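Local coordinates for protein CCMAN5 (Cellulosimicrobium cellulans, PDB 2XSG) that probably hydrolyses alpha-mannosides as a bacterial GH92 glycosidase, and enables mannose-6-phosphate modification of yeast-produced human lysosomal enzymes, at residues Q31-A37 and A140-G145; M321-T326 and T346-W351. All blocks are in the same frame, centred on the assembly; numbering follows the deposited sequence.

The two interactions follow one another along the chain and meet where the N-terminal and catalytic regions of this GH92 enzyme come together. Interaction 1, in the N-terminal family region, sets the loop 31-37 against the tip of the hairpin joining strands 133-140 and 144-150. Interaction 2, in the catalytic region, pairs strands 323-324 and 348-349. Their centres are about 12 Å apart, and they touch directly: N34 O and N324 N (2.9 Å) and R143 NE and T326 O (2.7 Å) are probable hydrogen bonds, while L36 CB packs on N324 O at 3.6 Å. Segment 321-326 thus contacts both the loop and the hairpin, coupling the beta-rich N-terminal region to the catalytic region.

Interaction 1: Q31-A37 and A140-G145; sequences QAPNGLA and AATRSG
The irregular loop 31-37 lies against the tight turn of a beta hairpin, 140-145. Q31 is extended (phi/psi -155/149) and its CA rests on A140 CB at 3.6 Å, with the two CA atoms 5.0 Å apart. A32 directs its CB toward the hairpin, 3.7 Å from T142 N, and opens a type II turn through P33 (-56/127) and N34 (50/34), closed by G35 N to A32 O at 3.0 Å. The turn brings G35 CA within 4.4 Å of T142 CA. L36 and A37 present successive amides to T142 O, which accepts two hydrogen bonds, from L36 N at 2.9 Å and A37 N at 3.2 Å. A37 CB fits against the turn, 3.4 Å from S144 N and 3.6 Å from R143 C.

T142 (-46/-51) and R143 (-111/-2) are the central residues of a type I-like turn; A141 N binds S144 O at 2.9 Å, and S144 N returns a weak bond to A141 O at 3.3 Å. Two waters bridge the segments. One accepts from A32 N (2.8 Å) and lies 2.7 Å from A37 O and 2.9 Å from A141 O; another links P33 O (2.7 Å) with T142 OG1 (2.8 Å).

Thus one shared carbonyl and two waters join a hairpin of the N-terminal antiparallel sheet to the loop preceding strand 40-44. Helix 275-290 packs on A32 and P33, E269 of helix 259-270 salt-bridges R143 and hydrogen-bonds S144, R143 NE also bonds T326 O, strand 248-255 pairs with 144-150, and strand 323-324 touches L36, T142 and R143.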
loop_
_atom_site.group_PDB
_atom_site.type_symbol
_atom_site.label_atom_id
_atom_site.label_comp_id
_atom_site.label_asym_id
_atom_site.label_seq_id
_atom_site.Cartn_x
_atom_site.Cartn_y
_atom_site.Cartn_z
ATOM N N GLN A 31 -14.271 2.075 -4.300
ATOM C CA GLN A 31 -13.688 0.742 -4.401
ATOM C C GLN A 31 -14.172 -0.208 -3.314
ATOM O O GLN A 31 -14.497 0.226 -2.204
ATOM C CB GLN A 31 -12.149 0.807 -4.440
ATOM C CG GLN A 31 -11.479 1.619 -3.328
ATOM C CD GLN A 31 -10.048 1.959 -3.679
ATOM O OE1 GLN A 31 -9.662 1.848 -4.833
ATOM N NE2 GLN A 31 -9.266 2.404 -2.704
ATOM N N ALA A 32 -14.235 -1.498 -3.645
ATOM C CA ALA A 32 -14.576 -2.520 -2.655
ATOM C C ALA A 32 -13.298 -2.928 -1.926
ATOM O O ALA A 32 -12.199 -2.601 -2.391
ATOM C CB ALA A 32 -15.213 -3.732 -3.336
ATOM N N PRO A 33 -13.423 -3.675 -0.806
ATOM C CA PRO A 33 -12.201 -4.147 -0.140
ATOM C C PRO A 33 -11.306 -4.963 -1.100
ATOM O O PRO A 33 -11.789 -5.889 -1.749
ATOM C CB PRO A 33 -12.738 -5.023 1.000
ATOM C CG PRO A 33 -14.065 -4.432 1.312
ATOM C CD PRO A 33 -14.630 -4.033 -0.044
ATOM N N ASN A 34 -10.030 -4.580 -1.208
ATOM C CA ASN A 34 -9.091 -5.225 -2.143
ATOM C C ASN A 34 -9.628 -5.335 -3.572
ATOM O O ASN A 34 -9.346 -6.288 -4.282
ATOM C CB ASN A 34 -8.680 -6.614 -1.612
ATOM C CG ASN A 34 -7.844 -6.527 -0.361
ATOM O OD1 ASN A 34 -6.614 -6.382 -0.428
ATOM N ND2 ASN A 34 -8.491 -6.604 0.788
ATOM N N GLY A 35 -10.409 -4.348 -3.986
ATOM C CA GLY A 35 -11.014 -4.357 -5.297
ATOM C C GLY A 35 -10.041 -4.078 -6.416
ATOM O O GLY A 35 -9.036 -3.364 -6.241
ATOM N N LEU A 36 -10.369 -4.648 -7.574
ATOM C CA LEU A 36 -9.681 -4.406 -8.825
ATOM C C LEU A 36 -10.185 -3.120 -9.478
ATOM O O LEU A 36 -9.387 -2.297 -9.944
ATOM C CB LEU A 36 -9.895 -5.599 -9.753
ATOM C CG LEU A 36 -9.421 -5.524 -11.199
ATOM C CD1 LEU A 36 -7.916 -5.502 -11.259
ATOM C CD2 LEU A 36 -9.973 -6.741 -11.967
ATOM N N ALA A 37 -11.505 -2.956 -9.510
ATOM C CA ALA A 37 -12.152 -1.736 -9.990
ATOM C C ALA A 37 -11.986 -0.616 -8.994
ATOM O O ALA A 37 -12.329 -0.757 -7.813
ATOM C CB ALA A 37 -13.612 -1.983 -10.264
ATOM N N ALA A 140 -18.620 1.043 -6.578
ATOM C CA ALA A 140 -17.816 -0.101 -7.026
ATOM C C ALA A 140 -18.175 -1.405 -6.348
ATOM O O ALA A 140 -18.514 -1.414 -5.166
ATOM C CB ALA A 140 -16.319 0.180 -6.808
ATOM N N ALA A 141 -18.082 -2.498 -7.107
ATOM C CA ALA A 141 -17.960 -3.836 -6.549
ATOM C C ALA A 141 -16.535 -4.282 -6.833
ATOM O O ALA A 141 -15.775 -3.513 -7.425
ATOM C CB ALA A 141 -18.965 -4.788 -7.190
ATOM N N THR A 142 -16.178 -5.507 -6.422
ATOM C CA THR A 142 -14.821 -6.055 -6.566
ATOM C C THR A 142 -14.243 -5.802 -7.958
ATOM O O THR A 142 -13.116 -5.283 -8.095
ATOM C CB THR A 142 -14.788 -7.594 -6.254
ATOM O OG1 THR A 142 -15.336 -7.835 -4.954
ATOM C CG2 THR A 142 -13.373 -8.164 -6.303
ATOM N N ARG A 143 -15.017 -6.157 -8.987
ATOM C CA ARG A 143 -14.519 -6.119 -10.365
ATOM C C ARG A 143 -15.189 -5.034 -11.205
ATOM O O ARG A 143 -14.833 -4.863 -12.371
ATOM C CB ARG A 143 -14.704 -7.490 -11.045
ATOM C CG ARG A 143 -14.003 -8.644 -10.332
ATOM C CD ARG A 143 -14.474 -10.038 -10.791
ATOM N NE ARG A 143 -13.866 -11.053 -9.928
ATOM C CZ ARG A 143 -14.294 -11.409 -8.726
ATOM N NH1 ARG A 143 -13.617 -12.325 -8.042
ATOM N NH2 ARG A 143 -15.401 -10.873 -8.203
ATOM N N SER A 144 -16.143 -4.300 -10.621
ATOM C CA SER A 144 -17.017 -3.438 -11.411
ATOM C C SER A 144 -17.101 -2.006 -10.906
ATOM O O SER A 144 -17.033 -1.748 -9.704
ATOM C CB SER A 144 -18.448 -3.982 -11.443
ATOM O OG SER A 144 -18.506 -5.297 -11.942
ATOM N N GLY A 145 -17.279 -1.088 -11.847
ATOM C CA GLY A 145 -17.592 0.286 -11.526
ATOM C C GLY A 145 -18.925 0.647 -12.134
ATOM O O GLY A 145 -19.157 0.392 -13.324
HETATM O O HOH W 1 -13.423 -2.535 -6.104
HETATM O O HOH W 2 -13.981 -7.096 -2.656
#

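Interaction 2: M321-T326 and T346-W351; sequences MPMNAT and TYYDSW
P322, preceded by a cis peptide bond, forms the apolar centre. Its CG lies over the face of the W351 indole in a CH-pi contact, 4.2 Å from the centroid of the six-membered ring, and 3.9 Å from Y348 CB; P322 CB also sits 3.4 Å from D349 O. The methionines M321 and M323 each bring CE to 3.4 Å from S350 OG, a hydroxyl bonded to the carbonyl of P402. Further along, A325 CB packs on D349 CB (3.6 Å) and Y347 CD2 (4.0 Å).

The backbones run antiparallel. M323 and D349 are a hydrogen-bonded pair, with M323 N to D349 O at 2.8 Å and D349 N to M323 O at 3.0 Å; N324 and Y348 follow as a non-hydrogen-bonded pair, CA atoms 4.7 Å apart. Next to the P322 core, S350 N donates to D349 OD1 at 2.7 Å, while D349 OD2 is hydrogen-bonded to S400 OG. A325 N continues the ladder to Y347 O at 3.0 Å, and T326 OG1 (chi1 m) donates to that same oxygen at 2.8 Å. At this polar end, N324 OD1 accepts from T326 N (3.0 Å) in an Asx turn.

The result is a minimal two-stranded antiparallel ribbon in the GH92 catalytic region, beside a probable active-site pocket: the side chain of M321 lies about 8 Å from a bound bis-tris propane and about 12 Å from the calcium ion held by N588, E589 and D662.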
loop_
_atom_site.group_PDB
_atom_site.type_symbol
_atom_site.label_atom_id
_atom_site.label_comp_id
_atom_site.label_asym_id
_atom_site.label_seq_id
_atom_site.Cartn_x
_atom_site.Cartn_y
_atom_site.Cartn_z
ATOM N N MET A 321 -4.371 -3.333 -1.476
ATOM C CA MET A 321 -3.423 -4.060 -2.324
ATOM C C MET A 321 -2.725 -5.147 -1.510
ATOM O O MET A 321 -2.491 -4.942 -0.327
ATOM C CB MET A 321 -2.375 -3.106 -2.907
ATOM C CG MET A 321 -2.885 -2.192 -4.039
ATOM S SD MET A 321 -1.725 -0.857 -4.469
ATOM C CE MET A 321 -0.316 -1.737 -5.137
ATOM N N PRO A 322 -2.405 -6.305 -2.135
ATOM C CA PRO A 322 -2.708 -6.667 -3.524
ATOM C C PRO A 322 -4.212 -6.783 -3.810
ATOM O O PRO A 322 -5.005 -7.031 -2.892
ATOM C CB PRO A 322 -1.995 -8.020 -3.706
ATOM C CG PRO A 322 -1.911 -8.588 -2.315
ATOM C CD PRO A 322 -1.670 -7.381 -1.445
ATOM N N MET A 323 -4.590 -6.591 -5.075
ATOM C CA MET A 323 -5.995 -6.566 -5.473
ATOM C C MET A 323 -6.456 -7.956 -5.852
ATOM O O MET A 323 -5.657 -8.777 -6.307
ATOM C CB MET A 323 -6.225 -5.668 -6.693
ATOM C CG MET A 323 -5.498 -4.349 -6.720
ATOM S SD MET A 323 -5.693 -3.680 -8.393
ATOM C CE MET A 323 -4.061 -3.028 -8.634
ATOM N N ASN A 324 -7.749 -8.206 -5.679
ATOM C CA ASN A 324 -8.363 -9.446 -6.158
ATOM C C ASN A 324 -8.162 -9.509 -7.677
ATOM O O ASN A 324 -8.709 -8.682 -8.416
ATOM C CB ASN A 324 -9.851 -9.471 -5.767
ATOM C CG ASN A 324 -10.532 -10.809 -6.039
ATOM O OD1 ASN A 324 -10.179 -11.547 -6.972
ATOM N ND2 ASN A 324 -11.560 -11.105 -5.243
ATOM N N ALA A 325 -7.323 -10.443 -8.124
ATOM C CA ALA A 325 -7.054 -10.686 -9.552
ATOM C C ALA A 325 -7.681 -11.997 -10.063
ATOM O O ALA A 325 -7.223 -12.572 -11.050
ATOM C CB ALA A 325 -5.560 -10.688 -9.805
ATOM N N THR A 326 -8.754 -12.427 -9.402
ATOM C CA THR A 326 -9.487 -13.669 -9.712
ATOM C C THR A 326 -10.860 -13.385 -10.318
ATOM O O THR A 326 -11.567 -12.476 -9.879
ATOM C CB THR A 326 -9.683 -14.522 -8.414
ATOM O OG1 THR A 326 -8.410 -14.709 -7.783
ATOM C CG2 THR A 326 -10.335 -15.893 -8.680
ATOM N N THR A 346 -8.477 -17.475 -3.265
ATOM C CA THR A 346 -8.564 -16.309 -4.140
ATOM C C THR A 346 -7.158 -15.858 -4.498
ATOM O O THR A 346 -6.293 -15.691 -3.615
ATOM C CB THR A 346 -9.366 -15.178 -3.466
ATOM O OG1 THR A 346 -10.712 -15.623 -3.312
ATOM C CG2 THR A 346 -9.384 -13.872 -4.304
ATOM N N TYR A 347 -6.925 -15.674 -5.797
ATOM C CA TYR A 347 -5.626 -15.209 -6.269
ATOM C C TYR A 347 -5.591 -13.678 -6.233
ATOM O O TYR A 347 -6.418 -13.007 -6.858
ATOM C CB TYR A 347 -5.331 -15.745 -7.676
ATOM C CG TYR A 347 -4.016 -15.295 -8.255
ATOM C CD1 TYR A 347 -2.814 -15.858 -7.828
ATOM C CD2 TYR A 347 -3.967 -14.302 -9.230
ATOM C CE1 TYR A 347 -1.591 -15.435 -8.357
ATOM C CE2 TYR A 347 -2.748 -13.891 -9.774
ATOM C CZ TYR A 347 -1.565 -14.470 -9.336
ATOM O OH TYR A 347 -0.357 -14.062 -9.865
ATOM N N TYR A 348 -4.632 -13.147 -5.488
ATOM C CA TYR A 348 -4.348 -11.723 -5.458
ATOM C C TYR A 348 -3.065 -11.412 -6.240
ATOM O O TYR A 348 -2.172 -12.264 -6.373
ATOM C CB TYR A 348 -4.234 -11.236 -4.000
ATOM C CG TYR A 348 -5.535 -11.413 -3.246
ATOM C CD1 TYR A 348 -5.832 -12.606 -2.567
ATOM C CD2 TYR A 348 -6.492 -10.404 -3.257
ATOM C CE1 TYR A 348 -7.052 -12.760 -1.901
ATOM C CE2 TYR A 348 -7.694 -10.554 -2.617
ATOM C CZ TYR A 348 -7.970 -11.725 -1.942
ATOM O OH TYR A 348 -9.188 -11.819 -1.322
ATOM N N ASP A 349 -3.006 -10.186 -6.760
ATOM C CA ASP A 349 -1.884 -9.705 -7.551
ATOM C C ASP A 349 -1.788 -8.190 -7.401
ATOM O O ASP A 349 -2.779 -7.536 -7.023
ATOM C CB ASP A 349 -2.076 -10.097 -9.016
ATOM C CG ASP A 349 -0.800 -9.975 -9.846
ATOM O OD1 ASP A 349 0.290 -9.670 -9.296
ATOM O OD2 ASP A 349 -0.900 -10.158 -11.079
ATOM N N SER A 350 -0.603 -7.666 -7.700
ATOM C CA SER A 350 -0.218 -6.235 -7.618
ATOM C C SER A 350 0.666 -6.010 -6.414
ATOM O O SER A 350 0.184 -5.864 -5.304
ATOM C CB SER A 350 -1.398 -5.273 -7.566
ATOM O OG SER A 350 -0.927 -3.944 -7.708
ATOM N N TRP A 351 1.967 -5.996 -6.643
ATOM C CA TRP A 351 2.927 -6.083 -5.552
ATOM C C TRP A 351 3.874 -4.893 -5.584
ATOM O O TRP A 351 4.202 -4.397 -6.650
ATOM C CB TRP A 351 3.717 -7.375 -5.696
ATOM C CG TRP A 351 2.850 -8.622 -5.768
ATOM C CD1 TRP A 351 2.428 -9.261 -6.891
ATOM C CD2 TRP A 351 2.324 -9.360 -4.661
ATOM N NE1 TRP A 351 1.653 -10.362 -6.556
ATOM C CE2 TRP A 351 1.577 -10.439 -5.191
ATOM C CE3 TRP A 351 2.415 -9.215 -3.267
ATOM C CZ2 TRP A 351 0.940 -11.379 -4.380
ATOM C CZ3 TRP A 351 1.762 -10.144 -2.454
ATOM C CH2 TRP A 351 1.028 -11.208 -3.015
#